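Local coordinates for monosaccharide ABC transporter substrate-binding protein, CUT2 family (Bradyrhizobium sp., PDB 4YHS) that probably binds a sugar or related solute in the periplasm and delivers it to an ABC transporter of the CUT2 monosaccharide family, at residues T226-Q240 / T251-R265. Sequence-based numbering, arbitrary orientation.
Sequences TGKEVQAKLVEDALQ and TAVTAEAAQGLIRER
Gln231 and Thr254 meet through their first torsions: CG of Gln231 lies opposite its carbonyl carbon (chi1 -67°) and the chain bends at chi2, while Thr254 places OG1, not CG2, beside its backbone nitrogen (chi1 -47°), which turns the hydroxyl up to the amide. Thr254 OG1 donates to Gln231 OE1 over 2.8 Å, from above the carbonyl plane. Thr254 OG1 in turn accepts from Thr251 OG1 at 2.7 Å, and Gln231 NE2 reaches back to the carbonyl of Asp225, so both ends of the buried amide are held, which probably fixes its orientation. The middle of the interface is mainly aliphatic. Val235 CG2 lies 3.6 Å from Thr254 CG2, and Leu261 pushes CD1 between Ala232, Val235 and the CG of Glu236, 3.4 Å from the Ala232 carbonyl oxygen. The helix axes approach to 8.6 Å and cross at -64°, which small side chains probably help to allow: Ala232 CB and Ala257 CB are 4.2 Å apart. At the far end the extended Arg265 lays one guanidinium face over Leu239 CB, and its NH2 gives Gln240 OE1 a bent hydrogen bond of 2.8 Å. With an alanine here, Gln240 OE1 would probably lose its partner and Leu239 the flat group that covers it. The two helices follow strands 216-218 and 247-250, consecutive in the chain but separated in the parallel sheet by strand 186-191, an example of the alternating beta-alpha architecture of periplasmic binding proteins; Phe191 touches both Gln231 and Thr254 from the sheet. The chemistry is thus graded: the buried amide-hydroxyl network probably helps to fix how the N-terminal ends pair, apolar contacts fill the middle, and a more accessible arginine closes the other end.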
loop_
_atom_site.group_PDB
_atom_site.type_symbol
_atom_site.label_atom_id
_atom_site.label_comp_id
_atom_site.label_asym_id
_atom_site.label_seq_id
_atom_site.Cartn_x
_atom_site.Cartn_y
_atom_site.Cartn_z
ATOM N N THR A 226 0.523 11.489 11.910
ATOM C CA THR A 226 0.981 11.762 10.544
ATOM C C THR A 226 0.581 13.167 10.086
ATOM O O THR A 226 0.067 13.347 8.988
ATOM C CB THR A 226 0.420 10.735 9.548
ATOM O OG1 THR A 226 -0.970 10.539 9.817
ATOM C CG2 THR A 226 1.164 9.390 9.666
ATOM N N GLY A 227 0.780 14.129 10.973
ATOM C CA GLY A 227 0.651 15.541 10.673
ATOM C C GLY A 227 2.006 16.127 10.312
ATOM O O GLY A 227 3.028 15.766 10.897
ATOM N N LYS A 228 2.008 17.029 9.335
ATOM C CA LYS A 228 3.239 17.641 8.848
ATOM C C LYS A 228 4.007 18.342 9.956
ATOM O O LYS A 228 5.222 18.183 10.059
ATOM C CB LYS A 228 2.924 18.633 7.728
ATOM C CG LYS A 228 4.132 19.100 6.940
ATOM C CD LYS A 228 3.891 20.444 6.243
ATOM C CE LYS A 228 2.452 20.618 5.731
ATOM N NZ LYS A 228 1.990 19.510 4.843
ATOM N N GLU A 229 3.318 19.120 10.783
ATOM C CA GLU A 229 4.014 19.911 11.803
ATOM C C GLU A 229 4.574 19.013 12.895
ATOM O O GLU A 229 5.676 19.237 13.389
ATOM C CB GLU A 229 3.081 20.955 12.443
ATOM C CG GLU A 229 2.620 22.076 11.517
ATOM C CD GLU A 229 1.770 21.574 10.360
ATOM O OE1 GLU A 229 0.940 20.655 10.574
ATOM O OE2 GLU A 229 1.944 22.087 9.231
ATOM N N VAL A 230 3.769 18.031 13.295
ATOM C CA VAL A 230 4.161 17.049 14.295
ATOM C C VAL A 230 5.450 16.333 13.878
ATOM O O VAL A 230 6.406 16.267 14.646
ATOM C CB VAL A 230 3.030 16.020 14.517
ATOM C CG1 VAL A 230 3.522 14.829 15.323
ATOM C CG2 VAL A 230 1.836 16.678 15.215
ATOM N N GLN A 231 5.466 15.807 12.664
ATOM C CA GLN A 231 6.638 15.067 12.148
ATOM C C GLN A 231 7.844 15.985 11.897
ATOM O O GLN A 231 8.992 15.616 12.179
ATOM C CB GLN A 231 6.285 14.317 10.870
ATOM C CG GLN A 231 5.279 13.139 11.021
ATOM C CD GLN A 231 5.742 12.053 11.969
ATOM O OE1 GLN A 231 6.882 11.643 11.920
ATOM N NE2 GLN A 231 4.847 11.581 12.836
ATOM N N ALA A 232 7.607 17.186 11.387
ATOM C CA ALA A 232 8.707 18.147 11.252
ATOM C C ALA A 232 9.378 18.464 12.596
ATOM O O ALA A 232 10.613 18.502 12.686
ATOM C CB ALA A 232 8.214 19.420 10.589
ATOM N N LYS A 233 8.575 18.678 13.646
ATOM C CA LYS A 233 9.097 18.973 14.974
ATOM C C LYS A 233 9.916 17.790 15.501
ATOM O O LYS A 233 10.988 17.992 16.045
ATOM C CB LYS A 233 7.936 19.334 15.923
ATOM C CG LYS A 233 8.301 19.486 17.404
ATOM C CD LYS A 233 9.241 20.630 17.677
ATOM C CE LYS A 233 9.413 20.824 19.186
ATOM N NZ LYS A 233 10.629 21.623 19.491
ATOM N N LEU A 234 9.448 16.563 15.288
ATOM C CA LEU A 234 10.239 15.392 15.667
ATOM C C LEU A 234 11.610 15.373 14.955
ATOM O O LEU A 234 12.646 15.111 15.573
ATOM C CB LEU A 234 9.476 14.101 15.356
ATOM C CG LEU A 234 8.158 13.898 16.110
ATOM C CD1 LEU A 234 7.377 12.699 15.538
ATOM C CD2 LEU A 234 8.370 13.783 17.612
ATOM N N VAL A 235 11.611 15.618 13.654
ATOM C CA VAL A 235 12.868 15.587 12.899
ATOM C C VAL A 235 13.779 16.723 13.365
ATOM O O VAL A 235 14.983 16.514 13.583
ATOM C CB VAL A 235 12.624 15.668 11.383
ATOM C CG1 VAL A 235 13.953 15.811 10.633
ATOM C CG2 VAL A 235 11.906 14.449 10.890
ATOM N N GLU A 236 13.214 17.911 13.567
ATOM C CA GLU A 236 13.994 19.044 14.089
ATOM C C GLU A 236 14.693 18.666 15.388
ATOM O O GLU A 236 15.909 18.827 15.545
ATOM C CB GLU A 236 13.105 20.263 14.322
ATOM C CG GLU A 236 12.628 20.956 13.067
ATOM C CD GLU A 236 11.531 21.969 13.351
ATOM O OE1 GLU A 236 11.696 22.757 14.305
ATOM O OE2 GLU A 236 10.501 21.965 12.636
ATOM N N ASP A 237 13.911 18.139 16.324
ATOM C CA ASP A 237 14.423 17.788 17.630
ATOM C C ASP A 237 15.513 16.731 17.528
ATOM O O ASP A 237 16.505 16.803 18.251
ATOM C CB ASP A 237 13.285 17.295 18.530
ATOM C CG ASP A 237 12.368 18.418 18.987
ATOM O OD1 ASP A 237 12.733 19.609 18.856
ATOM O OD2 ASP A 237 11.271 18.087 19.485
ATOM N N ALA A 238 15.351 15.792 16.591
ATOM C CA ALA A 238 16.334 14.735 16.402
ATOM C C ALA A 238 17.659 15.304 15.872
ATOM O O ALA A 238 18.734 14.951 16.365
ATOM C CB ALA A 238 15.796 13.675 15.468
ATOM N N LEU A 239 17.570 16.190 14.888
ATOM C CA LEU A 239 18.768 16.804 14.310
ATOM C C LEU A 239 19.507 17.610 15.357
ATOM O O LEU A 239 20.740 17.668 15.360
ATOM C CB LEU A 239 18.385 17.677 13.113
ATOM C CG LEU A 239 17.854 16.876 11.912
ATOM C CD1 LEU A 239 17.334 17.761 10.819
ATOM C CD2 LEU A 239 18.914 15.950 11.344
ATOM N N GLN A 240 18.765 18.237 16.261
ATOM C CA GLN A 240 19.389 19.031 17.311
ATOM C C GLN A 240 20.167 18.109 18.233
ATOM O O GLN A 240 21.287 18.397 18.603
ATOM C CB GLN A 240 18.346 19.804 18.116
ATOM C CG GLN A 240 17.920 21.112 17.509
ATOM C CD GLN A 240 19.068 22.108 17.392
ATOM O OE1 GLN A 240 19.165 22.841 16.409
ATOM N NE2 GLN A 240 19.942 22.138 18.399
ATOM N N THR A 251 7.630 7.873 8.094
ATOM C CA THR A 251 6.458 7.957 7.242
ATOM C C THR A 251 6.726 8.873 6.048
ATOM O O THR A 251 7.652 9.712 6.046
ATOM C CB THR A 251 5.215 8.485 7.968
ATOM O OG1 THR A 251 5.358 9.886 8.190
ATOM C CG2 THR A 251 4.988 7.759 9.321
ATOM N N ALA A 252 5.885 8.733 5.033
ATOM C CA ALA A 252 5.971 9.623 3.875
ATOM C C ALA A 252 5.793 11.065 4.307
ATOM O O ALA A 252 6.455 11.967 3.796
ATOM C CB ALA A 252 4.918 9.237 2.828
ATOM N N VAL A 253 4.895 11.296 5.258
ATOM C CA VAL A 253 4.694 12.635 5.800
ATOM C C VAL A 253 6.012 13.199 6.365
ATOM O O VAL A 253 6.350 14.381 6.187
ATOM C CB VAL A 253 3.608 12.622 6.895
ATOM C CG1 VAL A 253 3.477 13.994 7.550
ATOM C CG2 VAL A 253 2.288 12.185 6.273
ATOM N N THR A 254 6.737 12.342 7.076
ATOM C CA THR A 254 8.017 12.702 7.674
ATOM C C THR A 254 9.052 13.081 6.605
ATOM O O THR A 254 9.733 14.120 6.690
ATOM C CB THR A 254 8.602 11.528 8.491
ATOM O OG1 THR A 254 7.603 10.954 9.347
ATOM C CG2 THR A 254 9.750 12.013 9.340
ATOM N N ALA A 255 9.175 12.227 5.601
ATOM C CA ALA A 255 10.160 12.456 4.516
ATOM C C ALA A 255 9.806 13.720 3.746
ATOM O O ALA A 255 10.692 14.516 3.438
ATOM C CB ALA A 255 10.198 11.295 3.590
ATOM N N GLU A 256 8.525 13.912 3.436
ATOM C CA GLU A 256 8.139 15.128 2.713
ATOM C C GLU A 256 8.408 16.379 3.528
ATOM O O GLU A 256 8.955 17.354 3.005
ATOM C CB GLU A 256 6.676 15.085 2.300
ATOM C CG GLU A 256 6.344 13.956 1.355
ATOM C CD GLU A 256 4.850 13.902 1.018
ATOM O OE1 GLU A 256 4.225 12.817 1.142
ATOM O OE2 GLU A 256 4.321 14.957 0.629
ATOM N N ALA A 257 8.058 16.358 4.817
ATOM C CA ALA A 257 8.260 17.531 5.660
ATOM C C ALA A 257 9.753 17.793 5.908
ATOM O O ALA A 257 10.164 18.950 6.032
ATOM C CB ALA A 257 7.485 17.375 7.002
ATOM N N ALA A 258 10.573 16.735 5.916
ATOM C CA ALA A 258 12.004 16.856 6.225
ATOM C C ALA A 258 12.779 17.572 5.112
ATOM O O ALA A 258 13.836 18.163 5.357
ATOM C CB ALA A 258 12.605 15.465 6.479
ATOM N N GLN A 259 12.243 17.562 3.893
ATOM C CA GLN A 259 12.966 18.170 2.760
ATOM C C GLN A 259 13.280 19.638 3.034
ATOM O O GLN A 259 14.409 20.134 2.795
ATOM C CB GLN A 259 12.147 18.041 1.485
ATOM C CG GLN A 259 11.826 16.649 1.031
ATOM C CD GLN A 259 10.909 16.690 -0.166
ATOM O OE1 GLN A 259 11.322 16.430 -1.302
ATOM N NE2 GLN A 259 9.658 17.050 0.078
ATOM N N GLY A 260 12.284 20.353 3.556
ATOM C CA GLY A 260 12.429 21.780 3.815
ATOM C C GLY A 260 13.362 22.071 4.967
ATOM O O GLY A 260 14.144 23.046 4.955
ATOM N N LEU A 261 13.259 21.240 6.002
ATOM C CA LEU A 261 14.152 21.314 7.160
ATOM C C LEU A 261 15.599 21.068 6.771
ATOM O O LEU A 261 16.520 21.757 7.231
ATOM C CB LEU A 261 13.741 20.276 8.222
ATOM C CG LEU A 261 12.275 20.229 8.631
ATOM C CD1 LEU A 261 12.099 19.197 9.742
ATOM C CD2 LEU A 261 11.774 21.589 9.069
ATOM N N ILE A 262 15.809 20.053 5.945
ATOM C CA ILE A 262 17.163 19.768 5.454
ATOM C C ILE A 262 17.685 20.967 4.677
ATOM O O ILE A 262 18.821 21.390 4.847
ATOM C CB ILE A 262 17.191 18.500 4.551
ATOM C CG1 ILE A 262 16.909 17.241 5.370
ATOM C CG2 ILE A 262 18.527 18.348 3.823
ATOM C CD1 ILE A 262 17.658 17.109 6.654
ATOM N N ARG A 263 16.858 21.496 3.792
ATOM C CA ARG A 263 17.262 22.657 3.022
ATOM C C ARG A 263 17.657 23.826 3.938
ATOM O O ARG A 263 18.749 24.409 3.797
ATOM C CB ARG A 263 16.133 23.068 2.072
ATOM C CG ARG A 263 16.545 24.139 1.054
ATOM C CD ARG A 263 15.362 24.590 0.218
ATOM N NE ARG A 263 14.303 25.124 1.072
ATOM C CZ ARG A 263 13.127 24.548 1.301
ATOM N NH1 ARG A 263 12.274 25.158 2.110
ATOM N NH2 ARG A 263 12.790 23.386 0.728
ATOM N N GLU A 264 16.792 24.147 4.892
ATOM C CA GLU A 264 16.985 25.320 5.735
ATOM C C GLU A 264 18.231 25.196 6.600
ATOM O O GLU A 264 18.948 26.177 6.834
ATOM C CB GLU A 264 15.741 25.544 6.607
ATOM C CG GLU A 264 14.504 26.047 5.836
ATOM C CD GLU A 264 14.838 27.063 4.739
ATOM O OE1 GLU A 264 15.477 28.096 5.051
ATOM O OE2 GLU A 264 14.466 26.825 3.564
ATOM N N ARG A 265 18.505 23.988 7.067
ATOM C CA ARG A 265 19.664 23.745 7.934
ATOM C C ARG A 265 20.958 23.557 7.156
ATOM O O ARG A 265 22.008 23.337 7.748
ATOM C CB ARG A 265 19.429 22.515 8.800
ATOM C CG ARG A 265 18.469 22.752 9.951
ATOM C CD ARG A 265 18.175 21.439 10.656
ATOM N NE ARG A 265 17.645 21.611 12.004
ATOM C CZ ARG A 265 18.371 21.590 13.122
ATOM N NH1 ARG A 265 19.692 21.416 13.091
ATOM N NH2 ARG A 265 17.763 21.740 14.288
#